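Side-chain contacts in putative aminotransferase (Actinomadura melliaura, PDB 4ZWV), which is a putative pyridoxal phosphate-dependent sugar aminotransferase, probably acting in biosynthesis of the aminopentose of the indolocarbazole AT2433: residues D69-E72 / E73-E76; T83-A86 / T87-I91; R214-Y217 / G218-R221. One frame throughout, in Å; residues are numbered along the deposited sequence. Where two conformers were deposited one is given.

Contact 1 (D69-E72 / E73-E76)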
loop_
_atom_site.group_PDB
_atom_site.type_symbol
_atom_site.label_atom_id
_atom_site.label_comp_id
_atom_site.label_asym_id
_atom_site.label_seq_id
_atom_site.Cartn_x
_atom_site.Cartn_y
_atom_site.Cartn_z
ATOM N N ASP A 69 -14.814 13.374 8.249
ATOM C CA ASP A 69 -15.919 14.148 7.705
ATOM C C ASP A 69 -15.693 15.621 8.010
ATOM O O ASP A 69 -15.939 16.090 9.125
ATOM C CB ASP A 69 -17.249 13.668 8.295
ATOM C CG ASP A 69 -18.427 14.501 7.840
ATOM O OD1 ASP A 69 -18.362 15.091 6.739
ATOM O OD2 ASP A 69 -19.423 14.569 8.592
ATOM N N ALA A 70 -15.201 16.348 7.015
ATOM C CA ALA A 70 -14.991 17.781 7.153
ATOM C C ALA A 70 -15.007 18.428 5.776
ATOM O O ALA A 70 -14.609 17.787 4.792
ATOM C CB ALA A 70 -13.672 18.056 7.872
ATOM N N PRO A 71 -15.473 19.686 5.695
ATOM C CA PRO A 71 -15.528 20.400 4.415
ATOM C C PRO A 71 -14.134 20.639 3.846
ATOM O O PRO A 71 -13.159 20.689 4.598
ATOM C CB PRO A 71 -16.217 21.720 4.779
ATOM C CG PRO A 71 -15.885 21.926 6.218
ATOM C CD PRO A 71 -15.899 20.544 6.818
ATOM N N GLU A 72 -14.035 20.793 2.528
ATOM C CA GLU A 72 -12.734 20.987 1.896
ATOM C C GLU A 72 -12.026 22.250 2.371
ATOM O O GLU A 72 -10.800 22.294 2.402
ATOM C CB GLU A 72 -12.894 21.033 0.373
ATOM C CG GLU A 72 -13.336 19.722 -0.235
ATOM C CD GLU A 72 -12.289 18.633 -0.085
ATOM O OE1 GLU A 72 -11.292 18.666 -0.836
ATOM O OE2 GLU A 72 -12.456 17.749 0.780
ATOM N N GLU A 73 -12.784 23.274 2.760
ATOM C CA GLU A 73 -12.166 24.507 3.241
ATOM C C GLU A 73 -11.449 24.316 4.583
ATOM O O GLU A 73 -10.657 25.159 4.990
ATOM C CB GLU A 73 -13.191 25.643 3.337
ATOM C CG GLU A 73 -14.372 25.366 4.242
ATOM C CD GLU A 73 -15.560 24.756 3.507
ATOM O OE1 GLU A 73 -16.684 24.851 4.045
ATOM O OE2 GLU A 73 -15.383 24.176 2.406
ATOM N N ARG A 74 -11.758 23.235 5.293
ATOM C CA ARG A 74 -10.939 22.872 6.448
ATOM C C ARG A 74 -9.810 21.997 5.924
ATOM O O ARG A 74 -9.915 20.780 5.887
ATOM C CB ARG A 74 -11.767 22.182 7.534
ATOM C CG ARG A 74 -12.524 23.213 8.390
ATOM C CD ARG A 74 -13.539 22.571 9.315
ATOM N NE ARG A 74 -12.926 21.544 10.144
ATOM C CZ ARG A 74 -13.595 20.535 10.693
ATOM N NH1 ARG A 74 -14.909 20.426 10.495
ATOM N NH2 ARG A 74 -12.959 19.640 11.439
ATOM N N ASP A 75 -8.750 22.651 5.455
ATOM C CA ASP A 75 -7.708 21.980 4.691
ATOM C C ASP A 75 -6.428 21.740 5.476
ATOM O O ASP A 75 -5.465 21.200 4.937
ATOM C CB ASP A 75 -7.378 22.790 3.427
ATOM C CG ASP A 75 -6.776 24.157 3.734
ATOM O OD1 ASP A 75 -6.990 24.693 4.838
ATOM O OD2 ASP A 75 -6.098 24.726 2.848
ATOM N N GLU A 76 -6.448 22.102 6.749
ATOM C CA GLU A 76 -5.254 22.075 7.571
ATOM C C GLU A 76 -5.196 20.852 8.480
ATOM O O GLU A 76 -6.141 20.564 9.213
ATOM C CB GLU A 76 -5.205 23.357 8.399
ATOM C CG GLU A 76 -4.175 23.408 9.491
ATOM C CD GLU A 76 -4.290 24.696 10.283
ATOM O OE1 GLU A 76 -3.449 25.597 10.080
ATOM O OE2 GLU A 76 -5.240 24.821 11.091
HETATM O O HOH W 1 -16.527 18.166 10.905
#
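Pro-71 and Arg-74 are the ends of a type I beta turn, a local surface contact in the loop that carries the chain from helix 57-66 to strand 76-79. The turn is closed by Arg-74 N, which donates to Pro-71 O at 3.0 Å. The bond is moderately bent, 143° at the hydrogen. Arg-74 is also the centre of an inverse gamma turn, which overlaps the end of the beta turn.

The arginine side chain runs back alongside Pro-71 to Ala-70. A bend at chi3 (54°) sets its end against the methyl, and Ala-70 CB sits over the centre of one guanidinium face, 3.7 Å from Arg-74 NH1. Pro-71 meets the same chain obliquely, its CD 3.8 Å from Arg-74 NH1. In the guanidinium plane, at the edge, NH1 gives a hydrogen bond to a water, which in turn donates to Asp-69 O. Arg-74 NE is bound by Thr-123 O, and Phe-154 makes a cation-pi contact with the group. Guanidinium rotation is thereby restrained by the backbone, the water and aromatic packing together.

Glu-73 uses the other part of the proline. With CG placed between the backbone N and carbonyl carbon (chi1 58°) and the chain bent at chi2, its carboxylate doubles back across the ring, bringing OE1 to 3.2 Å from Pro-71 CB. Two neighbouring acids are engaged by other arginines: Glu-72 in a salt bridge with Arg-96, Asp-75 in one with Arg-97. The arrangement is that of a compact helix-to-strand connection in an alpha/beta fold, where a tight turn leads the chain into a parallel strand of the central sheet.

Contact 2 (T83-A86 / T87-I91)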
loop_
_atom_site.group_PDB
_atom_site.type_symbol
_atom_site.label_atom_id
_atom_site.label_comp_id
_atom_site.label_asym_id
_atom_site.label_seq_id
_atom_site.Cartn_x
_atom_site.Cartn_y
_atom_site.Cartn_z
ATOM N N THR A 83 9.036 13.322 13.368
ATOM C CA THR A 83 8.430 12.013 13.220
ATOM C C THR A 83 8.970 11.379 11.953
ATOM O O THR A 83 9.758 11.999 11.227
ATOM C CB THR A 83 6.888 12.091 13.171
ATOM O OG1 THR A 83 6.333 10.768 13.084
ATOM C CG2 THR A 83 6.427 12.916 11.989
ATOM N N PHE A 84 8.568 10.138 11.702
ATOM C CA PHE A 84 8.936 9.472 10.463
ATOM C C PHE A 84 8.107 10.109 9.350
ATOM O O PHE A 84 6.972 10.536 9.578
ATOM C CB PHE A 84 8.696 7.963 10.540
ATOM C CG PHE A 84 9.076 7.229 9.287
ATOM C CD1 PHE A 84 10.382 7.261 8.826
ATOM C CD2 PHE A 84 8.129 6.504 8.576
ATOM C CE1 PHE A 84 10.749 6.589 7.673
ATOM C CE2 PHE A 84 8.488 5.826 7.420
ATOM C CZ PHE A 84 9.801 5.871 6.967
ATOM N N GLU A 85 8.676 10.171 8.148
ATOM C CA GLU A 85 8.056 10.916 7.052
ATOM C C GLU A 85 6.639 10.447 6.719
ATOM O O GLU A 85 5.813 11.248 6.280
ATOM C CB GLU A 85 8.929 10.837 5.798
ATOM C CG GLU A 85 10.127 11.796 5.788
ATOM C CD GLU A 85 11.332 11.288 6.577
ATOM O OE1 GLU A 85 11.262 10.209 7.208
ATOM O OE2 GLU A 85 12.375 11.978 6.534
ATOM N N ALA A 86 6.357 9.166 6.927
ATOM C CA ALA A 86 5.026 8.625 6.641
ATOM C C ALA A 86 3.900 9.428 7.283
ATOM O O ALA A 86 2.857 9.632 6.664
ATOM C CB ALA A 86 4.936 7.180 7.105
ATOM N N THR A 87 4.111 9.875 8.521
ATOM C CA THR A 87 3.090 10.618 9.251
ATOM C C THR A 87 2.621 11.817 8.450
ATOM O O THR A 87 1.427 12.080 8.294
ATOM C CB THR A 87 3.631 11.124 10.598
ATOM O OG1 THR A 87 4.176 10.023 11.335
ATOM C CG2 THR A 87 2.524 11.795 11.400
ATOM N N ASN A 88 3.589 12.533 7.909
ATOM C CA ASN A 88 3.301 13.780 7.231
ATOM C C ASN A 88 3.040 13.616 5.748
ATOM O O ASN A 88 2.248 14.360 5.174
ATOM C CB ASN A 88 4.447 14.754 7.492
ATOM C CG ASN A 88 4.455 15.188 8.932
ATOM O OD1 ASN A 88 3.415 15.599 9.426
ATOM N ND2 ASN A 88 5.582 15.022 9.639
ATOM N N TRP A 89 3.669 12.633 5.111
ATOM C CA TRP A 89 3.381 12.460 3.699
ATOM C C TRP A 89 1.962 11.925 3.485
ATOM O O TRP A 89 1.354 12.207 2.450
ATOM C CB TRP A 89 4.406 11.538 3.042
ATOM C CG TRP A 89 5.851 12.060 2.951
ATOM C CD1 TRP A 89 6.897 11.359 2.419
ATOM C CD2 TRP A 89 6.410 13.338 3.380
ATOM N NE1 TRP A 89 8.057 12.093 2.484
ATOM C CE2 TRP A 89 7.790 13.306 3.069
ATOM C CE3 TRP A 89 5.885 14.494 3.988
ATOM C CZ2 TRP A 89 8.652 14.379 3.340
ATOM C CZ3 TRP A 89 6.751 15.563 4.266
ATOM C CH2 TRP A 89 8.117 15.494 3.943
ATOM N N ALA A 90 1.434 11.185 4.454
ATOM C CA ALA A 90 0.027 10.765 4.386
ATOM C C ALA A 90 -0.904 11.973 4.283
ATOM O O ALA A 90 -1.905 11.929 3.561
ATOM C CB ALA A 90 -0.334 9.909 5.602
ATOM N N ILE A 91 -0.565 13.047 4.994
ATOM C CA ILE A 91 -1.344 14.287 4.940
ATOM C C ILE A 91 -1.317 14.892 3.542
ATOM O O ILE A 91 -2.358 15.283 3.009
ATOM C CB ILE A 91 -0.818 15.331 5.958
ATOM C CG1 ILE A 91 -0.945 14.778 7.383
ATOM C CG2 ILE A 91 -1.584 16.664 5.806
ATOM C CD1 ILE A 91 -0.176 15.613 8.420
#
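Thr-87 meets Thr-83 hydroxyl to hydroxyl: in the conformer described, Thr-83 OG1 donates to Thr-87 OG1 at 2.9 Å. The donor is extended away from its own backbone N (chi1 -177°), which points it at the residue four places on. Asp-161 holds Thr-87 OG1 as well, so this buried oxygen lies in a short polar chain from threonine to threonine to carboxylate. Thr-87 N binds Phe-84 O at 3.1 Å.

Asn-88 places its amide nitrogen against the methyl of Thr-83, with ND2 3.3 Å from CG2. The amide is fixed from beyond the helix, OD1 by Ser-79 and ND2 by Asn-324 and Thr-80 O. Its backbone N makes a weak bond to Glu-85 O.

That same carbonyl serves Trp-89 in two ways. Trp-89 N donates to Glu-85 O at 2.8 Å, nearly straight, and the oxygen also stands over one face of the indole, 3.4 Å from Trp-89 CG. Glu-85 CB lies over the five-membered ring, 3.9 Å from its centroid, in a CH-pi contact. The two side chains run alongside each other and point the same way, although the carboxylate is turned 62° from the indole plane. Both continue to the second subunit, Glu-85 OE2 to Tyr-230 and Trp-89 NE1 to Tyr-217 O of that chain.

Ala-90 closes the walk with a regular helical bond, its N to Ala-86 O at 3.1 Å, while its methyl packs on helix 57-66. These are the opening turns of the helix in a beta-alpha-beta crossover, joining strands 76-79 and 97-100, at the cofactor side of a large aminotransferase sheet and at the dimer interface.

Contact 3 (R214-Y217 / G218-R221)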
loop_
_atom_site.group_PDB
_atom_site.type_symbol
_atom_site.label_atom_id
_atom_site.label_comp_id
_atom_site.label_asym_id
_atom_site.label_seq_id
_atom_site.Cartn_x
_atom_site.Cartn_y
_atom_site.Cartn_z
ATOM N N ARG A 214 -13.685 0.358 3.314
ATOM C CA ARG A 214 -12.791 1.176 2.511
ATOM C C ARG A 214 -11.359 0.655 2.472
ATOM O O ARG A 214 -10.605 1.033 1.587
ATOM C CB ARG A 214 -12.809 2.623 3.003
ATOM C CG ARG A 214 -14.199 3.265 2.902
ATOM C CD ARG A 214 -14.131 4.765 3.149
ATOM N NE ARG A 214 -13.620 5.439 1.963
ATOM C CZ ARG A 214 -13.562 6.757 1.802
ATOM N NH1 ARG A 214 -13.980 7.574 2.758
ATOM N NH2 ARG A 214 -13.076 7.263 0.676
ATOM N N ARG A 215 -10.992 -0.248 3.380
ATOM C CA ARG A 215 -9.645 -0.798 3.320
ATOM C C ARG A 215 -9.458 -1.729 2.121
ATOM O O ARG A 215 -8.328 -2.055 1.777
ATOM C CB ARG A 215 -9.300 -1.546 4.604
ATOM C CG ARG A 215 -10.003 -2.866 4.726
ATOM C CD ARG A 215 -9.462 -3.667 5.893
ATOM N NE ARG A 215 -10.352 -4.791 6.121
ATOM C CZ ARG A 215 -10.271 -5.619 7.151
ATOM N NH1 ARG A 215 -9.311 -5.475 8.066
ATOM N NH2 ARG A 215 -11.148 -6.605 7.243
ATOM N N PHE A 216 -10.553 -2.169 1.502
ATOM C CA PHE A 216 -10.485 -2.987 0.291
ATOM C C PHE A 216 -11.453 -2.412 -0.745
ATOM O O PHE A 216 -12.506 -2.996 -1.040
ATOM C CB PHE A 216 -10.795 -4.468 0.579
ATOM C CG PHE A 216 -10.608 -5.359 -0.625
ATOM C CD1 PHE A 216 -9.338 -5.665 -1.080
ATOM C CD2 PHE A 216 -11.702 -5.864 -1.311
ATOM C CE1 PHE A 216 -9.154 -6.470 -2.200
ATOM C CE2 PHE A 216 -11.532 -6.670 -2.433
ATOM C CZ PHE A 216 -10.251 -6.973 -2.876
ATOM N N TYR A 217 -11.093 -1.234 -1.248
ATOM C CA TYR A 217 -11.766 -0.592 -2.377
ATOM C C TYR A 217 -13.219 -0.216 -2.127
ATOM O O TYR A 217 -13.911 0.168 -3.064
ATOM C CB TYR A 217 -11.716 -1.491 -3.612
ATOM C CG TYR A 217 -10.337 -1.939 -4.022
ATOM C CD1 TYR A 217 -9.439 -1.051 -4.607
ATOM C CD2 TYR A 217 -9.941 -3.252 -3.830
ATOM C CE1 TYR A 217 -8.161 -1.469 -5.003
ATOM C CE2 TYR A 217 -8.666 -3.687 -4.217
ATOM C CZ TYR A 217 -7.792 -2.785 -4.804
ATOM O OH TYR A 217 -6.549 -3.229 -5.212
ATOM N N GLY A 218 -13.693 -0.319 -0.883
ATOM C CA GLY A 218 -15.119 -0.122 -0.649
ATOM C C GLY A 218 -15.970 -1.321 -1.041
ATOM O O GLY A 218 -17.208 -1.228 -1.104
ATOM N N ILE A 219 -15.319 -2.443 -1.318
ATOM C CA ILE A 219 -16.005 -3.664 -1.742
ATOM C C ILE A 219 -16.290 -4.568 -0.546
ATOM O O ILE A 219 -15.376 -4.962 0.185
ATOM C CB ILE A 219 -15.167 -4.429 -2.797
ATOM C CG1 ILE A 219 -15.026 -3.583 -4.073
ATOM C CG2 ILE A 219 -15.802 -5.780 -3.117
ATOM C CD1 ILE A 219 -14.067 -4.159 -5.116
ATOM N N ASP A 220 -17.571 -4.867 -0.342
ATOM C CA ASP A 220 -18.008 -5.839 0.654
ATOM C C ASP A 220 -17.553 -7.226 0.198
ATOM O O ASP A 220 -18.071 -7.773 -0.771
ATOM C CB ASP A 220 -19.533 -5.767 0.807
ATOM C CG ASP A 220 -20.071 -6.714 1.860
ATOM O OD1 ASP A 220 -19.328 -7.601 2.324
ATOM O OD2 ASP A 220 -21.257 -6.561 2.221
ATOM N N ARG A 221 -16.594 -7.799 0.915
ATOM C CA ARG A 221 -15.986 -9.047 0.470
ATOM C C ARG A 221 -16.902 -10.257 0.649
ATOM O O ARG A 221 -16.613 -11.334 0.131
ATOM C CB ARG A 221 -14.658 -9.266 1.195
ATOM C CG ARG A 221 -13.587 -8.257 0.763
ATOM C CD ARG A 221 -12.305 -8.396 1.575
ATOM N NE ARG A 221 -11.722 -9.731 1.444
ATOM C CZ ARG A 221 -10.840 -10.072 0.515
ATOM N NH1 ARG A 221 -10.429 -9.179 -0.379
ATOM N NH2 ARG A 221 -10.360 -11.312 0.482
#
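Phe-216 opens a tight turn, and Arg-221, two residues past its end, comes back over the phenyl ring in a cation-pi contact. Arg-221 CZ lies 4.5 Å from the ring centroid, only 8° off the normal. The guanidinium does not lie flat: its plane stands 82° from the ring, and NH1 is directed at the ring centre, 3.3 Å from Phe-216 CZ. A bend at chi3 (60°) brings it there, while Arg-221 CG packs at 3.7 Å from Phe-216 CD2. Tyr-217 CD2 covers the opposite face, so the phenyl is sandwiched between cation and aromatic.

Gly-218 follows Tyr-217 in the middle of a type I' turn, both with positive phi; at these backbone angles glycine is the residue that fits, as is common in this turn.

Ile-219 completes the turn, its N donating to Phe-216 O at 2.9 Å in a nearly straight bond. Its CB lies 4.0 Å from Phe-216 CD2, and its CD1 touches Tyr-217 CB.

Tyr-217 OH hydrogen-bonds Thr-58 of the second subunit, and Phe-216 packs on the pyridoxal-phosphate-lysine side chain of that subunit. The chemistry implies a well-defined loop conformation: the turn bond and the two covered faces set the ring's place, and the cation-pi contact probably stabilises the arginine's charge over a ring that itself packs at the active site of the second subunit.

Within one chain the three contacts stand apart. Contact 1 and contact 2 have centres 19 Å apart, with nearest atoms about 6 Å away, and 214-221 lies with its centre 24 Å from either. The dimer changes this for two of them: contact 3 of one subunit meets contact 2 of the other, Tyr-217 placing its ring edge-to-face with Phe-84. Contact 2 borders the cofactor site of its own chain, the side chain of Ala-86 being about 3 Å from that of Thr-58 and Phe-84 about 5 Å from His-164. Contact 3 meets the second subunit's site, through Phe-216 on its pyridoxal-phosphate-lysine. Contact 1 stays at the surface, away from these residues.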